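D-hydantoinase (Ralstonia pickettii, PDB 1NFG) is a zinc-dependent hydrolase that probably catalyses the stereospecific opening of the cyclic amide bond of D-hydantoin derivatives. Local coordinates at residues 137-141 / 142-146; 426-430 / 431-435. All coordinates share one frame; numbering follows the deposited sequence.

How the contacts relate
Followed from the N terminus, the chain runs through strand 118-124 and helix 130-135 before contact 1 (137-146) ends a short helical turn and sends the chain on towards Lys148, the carbamylated zinc ligand two residues beyond its end. Contact 2 (426-435) comes much later and closes the hairpin of strands 419-429 and 432-436. The two local contacts are in series, neither nested nor crossing; the centres of contact 1 and contact 2 are about 29 Å apart, and the nearest atoms of contact 1 and contact 2 about 15 Å apart. Both meet strand 118-124: Leu139 and Ile144 pack on Ile123, whereas Arg430 pairs with Asp118. The C-terminal tail also passes both, through Arg452 and Arg453 at contact 1 and Asp446 at contact 2.

Contact 1 of 2, residues 137-141 / 142-146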
ATOM      1  N   GLU A 137     -12.182 -15.138 -32.941  1.00 30.89           N
ATOM      2  CA  GLU A 137     -13.405 -14.462 -33.358  1.00 32.52           C
ATOM      3  C   GLU A 137     -14.466 -15.516 -33.632  1.00 32.32           C
ATOM      4  O   GLU A 137     -15.638 -15.196 -33.808  1.00 32.11           O
ATOM      5  CB  GLU A 137     -13.153 -13.642 -34.629  1.00 32.97           C
ATOM      6  CG  GLU A 137     -12.191 -12.484 -34.431  1.00 37.25           C
ATOM      7  CD  GLU A 137     -12.893 -11.142 -34.364  1.00 40.34           C
ATOM      8  OE1 GLU A 137     -14.067 -11.099 -33.937  1.00 43.38           O
ATOM      9  OE2 GLU A 137     -12.268 -10.120 -34.726  1.00 42.79           O
ATOM     10  N   VAL A 138     -14.044 -16.776 -33.646  1.00 32.25           N
ATOM     11  CA  VAL A 138     -14.942 -17.888 -33.935  1.00 32.99           C
ATOM     12  C   VAL A 138     -15.282 -18.793 -32.752  1.00 33.12           C
ATOM     13  O   VAL A 138     -16.451 -19.057 -32.496  1.00 34.82           O
ATOM     14  CB  VAL A 138     -14.356 -18.768 -35.068  1.00 33.50           C
ATOM     15  CG1 VAL A 138     -15.247 -19.976 -35.313  1.00 33.70           C
ATOM     16  CG2 VAL A 138     -14.209 -17.943 -36.338  1.00 31.48           C
ATOM     17  N   LEU A 139     -14.265 -19.272 -32.042  1.00 32.94           N
ATOM     18  CA  LEU A 139     -14.481 -20.162 -30.901  1.00 33.47           C
ATOM     19  C   LEU A 139     -15.610 -19.765 -29.952  1.00 33.73           C
ATOM     20  O   LEU A 139     -16.373 -20.622 -29.501  1.00 32.51           O
ATOM     21  CB  LEU A 139     -13.180 -20.336 -30.108  1.00 33.38           C
ATOM     22  CG  LEU A 139     -12.387 -21.603 -30.450  1.00 32.82           C
ATOM     23  CD1 LEU A 139     -11.995 -21.578 -31.912  1.00 33.24           C
ATOM     24  CD2 LEU A 139     -11.155 -21.703 -29.572  1.00 33.05           C
ATOM     25  N   PRO A 140     -15.729 -18.465 -29.623  1.00 34.33           N
ATOM     26  CA  PRO A 140     -16.797 -18.031 -28.718  1.00 34.26           C
ATOM     27  C   PRO A 140     -18.165 -18.576 -29.101  1.00 34.66           C
ATOM     28  O   PRO A 140     -18.866 -19.128 -28.258  1.00 35.23           O
ATOM     29  CB  PRO A 140     -16.722 -16.515 -28.808  1.00 33.89           C
ATOM     30  CG  PRO A 140     -15.253 -16.292 -28.921  1.00 34.44           C
ATOM     31  CD  PRO A 140     -14.834 -17.338 -29.942  1.00 34.23           C
ATOM     32  N   ASP A 141     -18.539 -18.438 -30.371  1.00 35.91           N
ATOM     33  CA  ASP A 141     -19.837 -18.933 -30.826  1.00 36.96           C
ATOM     34  C   ASP A 141     -19.984 -20.453 -30.765  1.00 35.37           C
ATOM     35  O   ASP A 141     -21.076 -20.980 -30.957  1.00 35.37           O
ATOM     36  CB  ASP A 141     -20.134 -18.444 -32.242  1.00 39.73           C
ATOM     37  CG  ASP A 141     -20.403 -16.953 -32.290  1.00 45.16           C
ATOM     38  OD1 ASP A 141     -21.028 -16.427 -31.335  1.00 47.14           O
ATOM     39  OD2 ASP A 141     -20.003 -16.309 -33.285  1.00 47.73           O
ATOM     40  N   LEU A 142     -18.889 -21.154 -30.504  1.00 32.99           N
ATOM     41  CA  LEU A 142     -18.937 -22.602 -30.389  1.00 31.99           C
ATOM     42  C   LEU A 142     -19.146 -22.954 -28.919  1.00 31.58           C
ATOM     43  O   LEU A 142     -19.330 -24.121 -28.568  1.00 30.93           O
ATOM     44  CB  LEU A 142     -17.625 -23.222 -30.862  1.00 33.00           C
ATOM     45  CG  LEU A 142     -17.173 -22.888 -32.284  1.00 35.16           C
ATOM     46  CD1 LEU A 142     -15.860 -23.613 -32.566  1.00 33.07           C
ATOM     47  CD2 LEU A 142     -18.253 -23.291 -33.286  1.00 33.84           C
ATOM     48  N   GLY A 143     -19.099 -21.933 -28.064  1.00 30.23           N
ATOM     49  CA  GLY A 143     -19.264 -22.150 -26.639  1.00 28.24           C
ATOM     50  C   GLY A 143     -17.949 -22.154 -25.873  1.00 27.59           C
ATOM     51  O   GLY A 143     -17.900 -22.595 -24.726  1.00 27.66           O
ATOM     52  N   ILE A 144     -16.876 -21.693 -26.515  1.00 26.57           N
ATOM     53  CA  ILE A 144     -15.560 -21.616 -25.877  1.00 25.47           C
ATOM     54  C   ILE A 144     -15.339 -20.114 -25.711  1.00 25.48           C
ATOM     55  O   ILE A 144     -14.882 -19.436 -26.631  1.00 24.41           O
ATOM     56  CB  ILE A 144     -14.438 -22.174 -26.778  1.00 25.14           C
ATOM     57  CG1 ILE A 144     -14.828 -23.535 -27.358  1.00 24.67           C
ATOM     58  CG2 ILE A 144     -13.160 -22.301 -25.975  1.00 23.60           C
ATOM     59  CD1 ILE A 144     -14.730 -24.671 -26.389  1.00 27.24           C
ATOM     60  N   THR A 145     -15.660 -19.597 -24.533  1.00 25.25           N
ATOM     61  CA  THR A 145     -15.558 -18.167 -24.292  1.00 24.55           C
ATOM     62  C   THR A 145     -14.457 -17.708 -23.338  1.00 24.33           C
ATOM     63  O   THR A 145     -14.551 -16.634 -22.733  1.00 24.51           O
ATOM     64  CB  THR A 145     -16.914 -17.646 -23.797  1.00 23.87           C
ATOM     65  OG1 THR A 145     -17.396 -18.509 -22.764  1.00 23.19           O
ATOM     66  CG2 THR A 145     -17.926 -17.640 -24.930  1.00 23.35           C
ATOM     67  N   SER A 146     -13.410 -18.510 -23.202  1.00 21.38           N
ATOM     68  CA  SER A 146     -12.320 -18.128 -22.330  1.00 20.86           C
ATOM     69  C   SER A 146     -10.978 -18.541 -22.928  1.00 21.79           C
ATOM     70  O   SER A 146     -10.728 -19.728 -23.168  1.00 22.82           O
ATOM     71  CB  SER A 146     -12.522 -18.736 -20.938  1.00 19.75           C
ATOM     72  OG  SER A 146     -12.624 -20.147 -20.978  1.00 18.35           O
TER
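Val138 meets Leu142 through its carbonyl: Val138 O lies 3.9 Å from Leu142 CG and also takes a weak bond from Asp141 N. Leu139 follows as the hub of the turn. Its carbonyl O accepts Leu142 N at 2.8 Å and Ile144 N at 3.2 Å, the two donors arriving over opposite faces of the carbonyl plane. Its side chain meets that of Ile144 at an oblique angle, with Leu139 CB 4.0 Å from Ile144 CB. Ile144 sets CG2 anti to its backbone N and CG1 beside it (chi1 -48°), which brings CG2 near Leu139 CD2; both side chains also rest on Ile123 of strand 118-124. Pro140 O receives Gly143 N at 2.8 Å, while Pro140 CA gives a CH...O contact to Ile144 O at 3.2 Å. Thr145 CG2 covers Pro140 O from 3.8 Å, and its OG1 turns to Arg453 O. Asp141 adds a long, weak ion pair of its OD1 with Lys454 NZ. The bonds from Ile144 N to Leu139 O and from Gly143 N to Pro140 O, with Gly143 in a left-handed conformation (phi 101°), make a Schellman motif, completed by the apolar Leu139-Ile144 pair. Two carbonyls at the end of the turn thus find backbone donors locally, and the chain leaves the turn with Leu139 and Ile144 buried against strand 118-124.

Contact 2 of 2, residues 426-430 / 431-435; sequences TVLLR and GKVIV
Val427 and Val435 face each other as a hydrogen-bonded antiparallel pair, and the backbone bonds of this hairpin gather around Val427. Val427 N gives to Val435 O at 2.8 Å, while Val427 O accepts both Ile434 N, at 2.8 Å and almost in line with the carbonyl, and Val435 N, at 3.2 Å. Two residues opposite one make a classic beta bulge. Nearer the turn, Leu429 N bonds Lys432 O at 2.8 Å and Lys432 N returns to Leu429 O, closing a type I' turn in which Arg430 and Gly431 both have positive phi.

Among apolar contacts, Val427 and Val435 lie side by side (CB to CB 3.8 Å). Ile434, the extra residue of the bulge, with CG1 set between backbone N and carbonyl carbon (chi1 61°), carries CD1 to 3.6 Å from Leu429 CB. On the face opposite Val427 and Val435, Leu428 CG meets Val433 CG2 at 3.9 Å.

The charged ends lead away from the hairpin to partners in the same chain: Arg430 forms a salt bridge with Asp118, and Lys432 with Asp446. Strand 390-400 bonds the backbone of Thr426 and Leu428, Val433 packs on strand 40-43, and Ile434 and Val435 rest on Ala81 of helix 73-82.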
ATOM      1  N   THR A 426     -23.559 -39.760  -2.621  1.00 24.46           N
ATOM      2  CA  THR A 426     -24.153 -40.167  -3.879  1.00 24.49           C
ATOM      3  C   THR A 426     -24.257 -38.911  -4.737  1.00 24.22           C
ATOM      4  O   THR A 426     -24.568 -37.826  -4.231  1.00 23.17           O
ATOM      5  CB  THR A 426     -25.542 -40.843  -3.685  1.00 23.95           C
ATOM      6  OG1 THR A 426     -26.556 -39.850  -3.532  1.00 28.02           O
ATOM      7  CG2 THR A 426     -25.534 -41.722  -2.455  1.00 22.03           C
ATOM      8  N   VAL A 427     -23.974 -39.067  -6.030  1.00 23.63           N
ATOM      9  CA  VAL A 427     -23.980 -37.955  -6.972  1.00 21.75           C
ATOM     10  C   VAL A 427     -24.923 -38.147  -8.154  1.00 22.25           C
ATOM     11  O   VAL A 427     -25.037 -39.250  -8.698  1.00 23.72           O
ATOM     12  CB  VAL A 427     -22.558 -37.730  -7.524  1.00 20.80           C
ATOM     13  CG1 VAL A 427     -22.524 -36.488  -8.409  1.00 20.91           C
ATOM     14  CG2 VAL A 427     -21.576 -37.605  -6.374  1.00 20.02           C
ATOM     15  N   LEU A 428     -25.587 -37.064  -8.546  1.00 21.50           N
ATOM     16  CA  LEU A 428     -26.505 -37.084  -9.677  1.00 23.00           C
ATOM     17  C   LEU A 428     -26.056 -36.095 -10.746  1.00 23.90           C
ATOM     18  O   LEU A 428     -25.687 -34.960 -10.443  1.00 24.06           O
ATOM     19  CB  LEU A 428     -27.931 -36.728  -9.245  1.00 23.03           C
ATOM     20  CG  LEU A 428     -28.732 -37.771  -8.462  1.00 24.56           C
ATOM     21  CD1 LEU A 428     -28.174 -37.912  -7.061  1.00 24.32           C
ATOM     22  CD2 LEU A 428     -30.194 -37.349  -8.406  1.00 24.21           C
ATOM     23  N   LEU A 429     -26.090 -36.542 -11.997  1.00 23.82           N
ATOM     24  CA  LEU A 429     -25.710 -35.719 -13.134  1.00 22.90           C
ATOM     25  C   LEU A 429     -26.957 -35.559 -13.975  1.00 23.65           C
ATOM     26  O   LEU A 429     -27.427 -36.517 -14.573  1.00 26.61           O
ATOM     27  CB  LEU A 429     -24.611 -36.410 -13.950  1.00 21.36           C
ATOM     28  CG  LEU A 429     -24.196 -35.739 -15.264  1.00 22.14           C
ATOM     29  CD1 LEU A 429     -23.727 -34.315 -15.010  1.00 20.37           C
ATOM     30  CD2 LEU A 429     -23.090 -36.551 -15.916  1.00 23.81           C
ATOM     31  N   ARG A 430     -27.502 -34.354 -14.021  1.00 24.00           N
ATOM     32  CA  ARG A 430     -28.713 -34.128 -14.792  1.00 24.70           C
ATOM     33  C   ARG A 430     -29.763 -35.206 -14.530  1.00 26.50           C
ATOM     34  O   ARG A 430     -30.328 -35.783 -15.460  1.00 28.04           O
ATOM     35  CB  ARG A 430     -28.392 -34.054 -16.287  1.00 22.22           C
ATOM     36  CG  ARG A 430     -28.106 -32.637 -16.757  1.00 23.37           C
ATOM     37  CD  ARG A 430     -27.682 -32.550 -18.211  1.00 22.89           C
ATOM     38  NE  ARG A 430     -26.433 -33.262 -18.464  1.00 25.51           N
ATOM     39  CZ  ARG A 430     -26.364 -34.497 -18.950  1.00 27.35           C
ATOM     40  NH1 ARG A 430     -27.477 -35.159 -19.239  1.00 28.63           N
ATOM     41  NH2 ARG A 430     -25.184 -35.072 -19.153  1.00 28.16           N
ATOM     42  N   GLY A 431     -30.006 -35.486 -13.254  1.00 26.29           N
ATOM     43  CA  GLY A 431     -31.013 -36.463 -12.898  1.00 26.81           C
ATOM     44  C   GLY A 431     -30.564 -37.896 -12.722  1.00 28.00           C
ATOM     45  O   GLY A 431     -31.174 -38.639 -11.953  1.00 29.60           O
ATOM     46  N   LYS A 432     -29.511 -38.305 -13.419  1.00 26.79           N
ATOM     47  CA  LYS A 432     -29.051 -39.680 -13.289  1.00 25.22           C
ATOM     48  C   LYS A 432     -28.112 -39.867 -12.108  1.00 25.63           C
ATOM     49  O   LYS A 432     -27.222 -39.049 -11.874  1.00 25.90           O
ATOM     50  CB  LYS A 432     -28.349 -40.135 -14.569  1.00 24.82           C
ATOM     51  CG  LYS A 432     -27.748 -41.532 -14.467  1.00 25.76           C
ATOM     52  CD  LYS A 432     -27.162 -42.008 -15.787  1.00 25.70           C
ATOM     53  CE  LYS A 432     -26.549 -43.393 -15.632  1.00 26.43           C
ATOM     54  NZ  LYS A 432     -26.031 -43.921 -16.918  1.00 26.49           N
ATOM     55  N   VAL A 433     -28.320 -40.941 -11.356  1.00 24.66           N
ATOM     56  CA  VAL A 433     -27.464 -41.240 -10.222  1.00 24.47           C
ATOM     57  C   VAL A 433     -26.206 -41.861 -10.816  1.00 26.55           C
ATOM     58  O   VAL A 433     -26.278 -42.934 -11.422  1.00 27.73           O
ATOM     59  CB  VAL A 433     -28.128 -42.259  -9.266  1.00 22.56           C
ATOM     60  CG1 VAL A 433     -27.120 -42.771  -8.258  1.00 19.07           C
ATOM     61  CG2 VAL A 433     -29.304 -41.616  -8.561  1.00 22.07           C
ATOM     62  N   ILE A 434     -25.062 -41.194 -10.666  1.00 27.17           N
ATOM     63  CA  ILE A 434     -23.823 -41.735 -11.217  1.00 26.92           C
ATOM     64  C   ILE A 434     -22.885 -42.246 -10.139  1.00 25.61           C
ATOM     65  O   ILE A 434     -21.942 -42.979 -10.418  1.00 25.00           O
ATOM     66  CB  ILE A 434     -23.112 -40.709 -12.133  1.00 28.60           C
ATOM     67  CG1 ILE A 434     -22.749 -39.442 -11.354  1.00 30.47           C
ATOM     68  CG2 ILE A 434     -24.029 -40.371 -13.317  1.00 26.86           C
ATOM     69  CD1 ILE A 434     -22.096 -38.364 -12.214  1.00 28.67           C
ATOM     70  N   VAL A 435     -23.145 -41.854  -8.899  1.00 26.06           N
ATOM     71  CA  VAL A 435     -22.356 -42.346  -7.774  1.00 26.53           C
ATOM     72  C   VAL A 435     -23.405 -42.666  -6.728  1.00 27.02           C
ATOM     73  O   VAL A 435     -24.211 -41.809  -6.382  1.00 28.18           O
ATOM     74  CB  VAL A 435     -21.373 -41.290  -7.212  1.00 26.10           C
ATOM     75  CG1 VAL A 435     -20.597 -41.887  -6.044  1.00 23.47           C
ATOM     76  CG2 VAL A 435     -20.406 -40.842  -8.297  1.00 24.05           C
TER